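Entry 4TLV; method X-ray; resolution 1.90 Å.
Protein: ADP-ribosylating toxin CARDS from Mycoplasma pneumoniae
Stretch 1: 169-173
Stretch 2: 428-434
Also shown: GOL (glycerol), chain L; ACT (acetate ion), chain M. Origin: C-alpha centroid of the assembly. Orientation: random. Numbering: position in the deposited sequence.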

ATOM      1  N   VAL A 169      11.114 -22.990  -1.626  1.00 13.85           N
ATOM      2  CA  VAL A 169      12.418 -22.422  -1.300  1.00 16.24           C
ATOM      3  C   VAL A 169      12.353 -20.901  -1.235  1.00 13.17           C
ATOM      4  O   VAL A 169      11.990 -20.262  -2.214  1.00 12.28           O
ATOM      5  CB  VAL A 169      13.453 -22.797  -2.362  1.00 18.71           C
ATOM      6  CG1 VAL A 169      14.799 -22.182  -2.017  1.00 17.98           C
ATOM      7  CG2 VAL A 169      13.547 -24.318  -2.488  1.00 19.01           C
ATOM      8  N   VAL A 170      12.699 -20.340  -0.077  1.00 12.77           N
ATOM      9  CA  VAL A 170      12.614 -18.904   0.153  1.00 12.09           C
ATOM     10  C   VAL A 170      13.583 -18.140  -0.736  1.00 13.16           C
ATOM     11  O   VAL A 170      14.792 -18.370  -0.695  1.00 11.99           O
ATOM     12  CB  VAL A 170      12.916 -18.560   1.634  1.00 10.21           C
ATOM     13  CG1 VAL A 170      12.853 -17.055   1.865  1.00  9.93           C
ATOM     14  CG2 VAL A 170      11.949 -19.290   2.580  1.00 10.68           C
ATOM     15  N   GLU A 171      13.038 -17.220  -1.527  1.00 11.80           N
ATOM     16  CA  GLU A 171      13.816 -16.414  -2.442  1.00 11.93           C
ATOM     17  C   GLU A 171      13.714 -14.941  -2.081  1.00 12.67           C
ATOM     18  O   GLU A 171      12.724 -14.500  -1.491  1.00 12.85           O
ATOM     19  CB  GLU A 171      13.286 -16.568  -3.872  1.00 14.16           C
ATOM     20  CG  GLU A 171      13.283 -17.979  -4.390  1.00 16.91           C
ATOM     21  CD  GLU A 171      14.638 -18.412  -4.920  1.00 17.79           C
ATOM     22  OE1 GLU A 171      15.319 -17.602  -5.583  1.00 21.73           O
ATOM     23  OE2 GLU A 171      15.004 -19.577  -4.678  1.00 25.82           O
ATOM     24  N   THR A 172      14.719 -14.180  -2.483  1.00 13.19           N
ATOM     25  CA  THR A 172      14.616 -12.731  -2.451  1.00 14.66           C
ATOM     26  C   THR A 172      15.104 -12.205  -3.800  1.00 16.61           C
ATOM     27  O   THR A 172      15.489 -12.987  -4.673  1.00 18.00           O
ATOM     28  CB  THR A 172      15.363 -12.123  -1.233  1.00 17.10           C
ATOM     29  OG1 THR A 172      15.018 -10.739  -1.104  1.00 20.57           O
ATOM     30  CG2 THR A 172      16.875 -12.270  -1.363  1.00 18.69           C
ATOM     31  N   THR A 173      15.050 -10.900  -4.000  1.00 15.98           N
ATOM     32  CA  THR A 173      15.461 -10.322  -5.268  1.00 15.71           C
ATOM     33  C   THR A 173      16.614  -9.378  -5.025  1.00 19.21           C
ATOM     34  O   THR A 173      16.824  -8.911  -3.906  1.00 17.33           O
ATOM     35  CB  THR A 173      14.307  -9.563  -5.941  1.00 22.16           C
ATOM     36  OG1 THR A 173      13.810  -8.574  -5.033  1.00 18.13           O
ATOM     37  CG2 THR A 173      13.171 -10.527  -6.279  1.00 19.27           C
TER
HETATM   38  C1  GOL L 606      10.204  -9.877  -3.276  0.67 16.88           C
HETATM   39  O1  GOL L 606      11.045  -9.020  -4.032  0.67 19.10           O
HETATM   40  C2  GOL L 606      10.430  -9.699  -1.773  0.67 19.89           C
HETATM   41  O2  GOL L 606       9.840 -10.755  -1.021  0.67  9.47           O
HETATM   42  C3  GOL L 606      11.927  -9.497  -1.524  0.67 18.89           C
HETATM   43  O3  GOL L 606      12.352 -10.143  -0.350  0.67 18.71           O
HETATM   44  C   ACT M 607      15.942 -21.012   8.315  0.94 26.10           C
HETATM   45  O   ACT M 607      14.963 -20.334   7.917  0.94 20.83           O
HETATM   46  OXT ACT M 607      15.777 -22.251   8.398  0.94 25.76           O
HETATM   47  CH3 ACT M 607      17.251 -20.374   8.672  0.94 26.09           C
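Stretch 2 428-434: HAQFVTM

Stretch 2 packs against stretch 1 through a small, largely apolar contact centred on Val170 and Thr433, with no direct hydrogen bond between the two segments and with a water and a glycerol joining them at one end. The two segments are far apart in sequence: the touching residues closest in sequence, Val170 and Ala429, are 259 positions apart. Together the segments bury 204 Å².

Stretch 1 is extended, entering a strand at Glu171, whereas stretch 2 is compact: residues 429-431 form a short 3-10 segment. Its turns are closed by backbone hydrogen bonds from Phe431 N to His428 O (3.2 Å) and from Thr433 N to Gln430 O (3.1 Å), with a weak one from Val432 N to Ala429 O (3.3 Å). After this segment the chain opens out, and Thr433 adopts an extended conformation (phi/psi -131/160). The two chains advance in the same general sense, since Val170 lies nearest Gln430 (CA to CA 6.2 Å) and Thr172 nearest Thr433 (CA to CA 6.4 Å).

Val170, in the t rotamer, points its CA-to-CB bond toward stretch 2 and has the largest covered area of any residue in the contact. Its CG1 lies 4.0 Å from Ala429 CB, 4.1 Å from Gln430 CA and 3.6 Å from Thr433 CG2, so that one methyl group touches Ala429 and Gln430 of the 3-10 segment as well as Thr433, farther along the chain. The Gln430 side chain contributes little, because its end leads away from stretch 1. Phe431 points away and makes no contact. Thr433, in the p rotamer, directs its CA-to-CB bond toward stretch 1; besides meeting Val170, its CG2 approaches Glu171 O to 3.3 Å. The Glu171 side chain itself points away, leaving its backbone to face the threonine methyl.

Farther along, the contact becomes polar and indirect. Thr172 OG1 and Val432 O are 4.0 Å apart, and a water bridges them, donating to Val432 O (2.7 Å) and accepting from Thr172 OG1 (2.6 Å). Glycerol, probably from the crystallisation liquor, provides a second link: its O3 donates to Thr172 OG1 (2.8 Å), its O1 hydrogen-bonds Thr173 OG1 (3.0 Å), and its O2 accepts from Met434 N (3.0 Å). Thr173 and Met434, which do not touch across the stretches, are thus connected through the ligand. Toward the other end of stretch 2, an acetate O accepts a hydrogen bond from Ala429 N (2.9 Å).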

ATOM      1  N   HIS A 428      14.555 -16.576  10.982  1.00 17.72           N
ATOM      2  CA  HIS A 428      14.257 -17.515   9.905  1.00 19.74           C
ATOM      3  C   HIS A 428      14.081 -16.804   8.569  1.00 15.99           C
ATOM      4  O   HIS A 428      13.772 -15.614   8.527  1.00 15.74           O
ATOM      5  CB  HIS A 428      13.111 -18.440  10.272  1.00 22.56           C
ATOM      6  CG  HIS A 428      13.497 -19.450  11.315  1.00 35.28           C
ATOM      7  ND1 HIS A 428      12.805 -20.465  11.885  1.00 40.55           N
ATOM      8  CD2 HIS A 428      14.754 -19.474  11.886  1.00 29.75           C
ATOM      9  CE1 HIS A 428      13.649 -21.074  12.787  1.00 37.58           C
ATOM     10  NE2 HIS A 428      14.818 -20.458  12.768  1.00 35.16           N
ATOM     11  N   ALA A 429      14.323 -17.529   7.484  1.00 14.25           N
ATOM     12  CA  ALA A 429      14.579 -16.895   6.193  1.00 14.80           C
ATOM     13  C   ALA A 429      13.391 -16.090   5.671  1.00 13.38           C
ATOM     14  O   ALA A 429      13.572 -15.080   4.984  1.00 11.46           O
ATOM     15  CB  ALA A 429      14.996 -17.953   5.153  1.00 13.97           C
ATOM     16  N   GLN A 430      12.173 -16.530   5.979  1.00  9.88           N
ATOM     17  CA  GLN A 430      11.016 -15.863   5.373  1.00 15.27           C
ATOM     18  C   GLN A 430      10.786 -14.458   5.925  1.00 12.23           C
ATOM     19  O   GLN A 430      10.110 -13.651   5.301  1.00 11.94           O
ATOM     20  CB  GLN A 430       9.740 -16.710   5.460  1.00 10.18           C
ATOM     21  CG  GLN A 430       9.129 -16.784   6.844  1.00 14.46           C
ATOM     22  CD  GLN A 430       7.885 -17.633   6.831  1.00 17.87           C
ATOM     23  OE1 GLN A 430       6.748 -17.022   7.133  1.00 14.48           O
ATOM     24  NE2 GLN A 430       7.944 -18.832   6.522  1.00 14.12           N
ATOM     25  N   PHE A 431      11.379 -14.138   7.070  1.00 12.66           N
ATOM     26  CA  PHE A 431      11.216 -12.782   7.572  1.00 14.54           C
ATOM     27  C   PHE A 431      11.638 -11.730   6.549  1.00 12.99           C
ATOM     28  O   PHE A 431      10.987 -10.693   6.401  1.00 13.61           O
ATOM     29  CB  PHE A 431      11.953 -12.523   8.895  1.00  9.83           C
ATOM     30  CG  PHE A 431      11.724 -11.135   9.403  1.00 10.68           C
ATOM     31  CD1 PHE A 431      10.484 -10.773   9.886  1.00 13.52           C
ATOM     32  CD2 PHE A 431      12.716 -10.170   9.327  1.00 12.13           C
ATOM     33  CE1 PHE A 431      10.247  -9.468  10.325  1.00 11.55           C
ATOM     34  CE2 PHE A 431      12.480  -8.888   9.773  1.00 15.39           C
ATOM     35  CZ  PHE A 431      11.238  -8.541  10.265  1.00 12.55           C
ATOM     36  N   VAL A 432      12.723 -11.994   5.821  1.00 12.47           N
ATOM     37  CA  VAL A 432      13.250 -11.002   4.894  1.00 12.23           C
ATOM     38  C   VAL A 432      12.610 -11.069   3.502  1.00 11.69           C
ATOM     39  O   VAL A 432      13.232 -10.711   2.497  1.00 12.53           O
ATOM     40  CB  VAL A 432      14.793 -11.056   4.821  1.00 14.07           C
ATOM     41  CG1 VAL A 432      15.380 -10.761   6.213  1.00 13.75           C
ATOM     42  CG2 VAL A 432      15.261 -12.409   4.306  1.00 13.39           C
ATOM     43  N   THR A 433      11.346 -11.499   3.471  1.00  9.81           N
ATOM     44  CA  THR A 433      10.523 -11.490   2.275  1.00  9.77           C
ATOM     45  C   THR A 433       9.178 -10.851   2.637  1.00 11.55           C
ATOM     46  O   THR A 433       8.812 -10.804   3.792  1.00 11.72           O
ATOM     47  CB  THR A 433      10.270 -12.916   1.748  1.00 11.23           C
ATOM     48  OG1 THR A 433       9.490 -13.642   2.695  1.00 13.26           O
ATOM     49  CG2 THR A 433      11.610 -13.653   1.529  1.00 11.94           C
ATOM     50  N   MET A 434       8.441 -10.372   1.647  1.00 11.55           N
ATOM     51  CA  MET A 434       7.214  -9.635   1.920  1.00 10.22           C
ATOM     52  C   MET A 434       5.981 -10.528   1.790  1.00 10.02           C
ATOM     53  O   MET A 434       5.630 -10.954   0.695  1.00 12.28           O
ATOM     54  CB  MET A 434       7.124  -8.413   0.988  1.00 11.28           C
ATOM     55  CG  MET A 434       8.104  -7.313   1.342  1.00 14.45           C
ATOM     56  SD  MET A 434       8.214  -6.075   0.045  1.00 19.92           S
ATOM     57  CE  MET A 434       9.509  -6.751  -0.940  1.00 18.44           C
TER
HETATM   58  O   HOH W   1      15.257  -9.447   1.190  1.00 25.31           O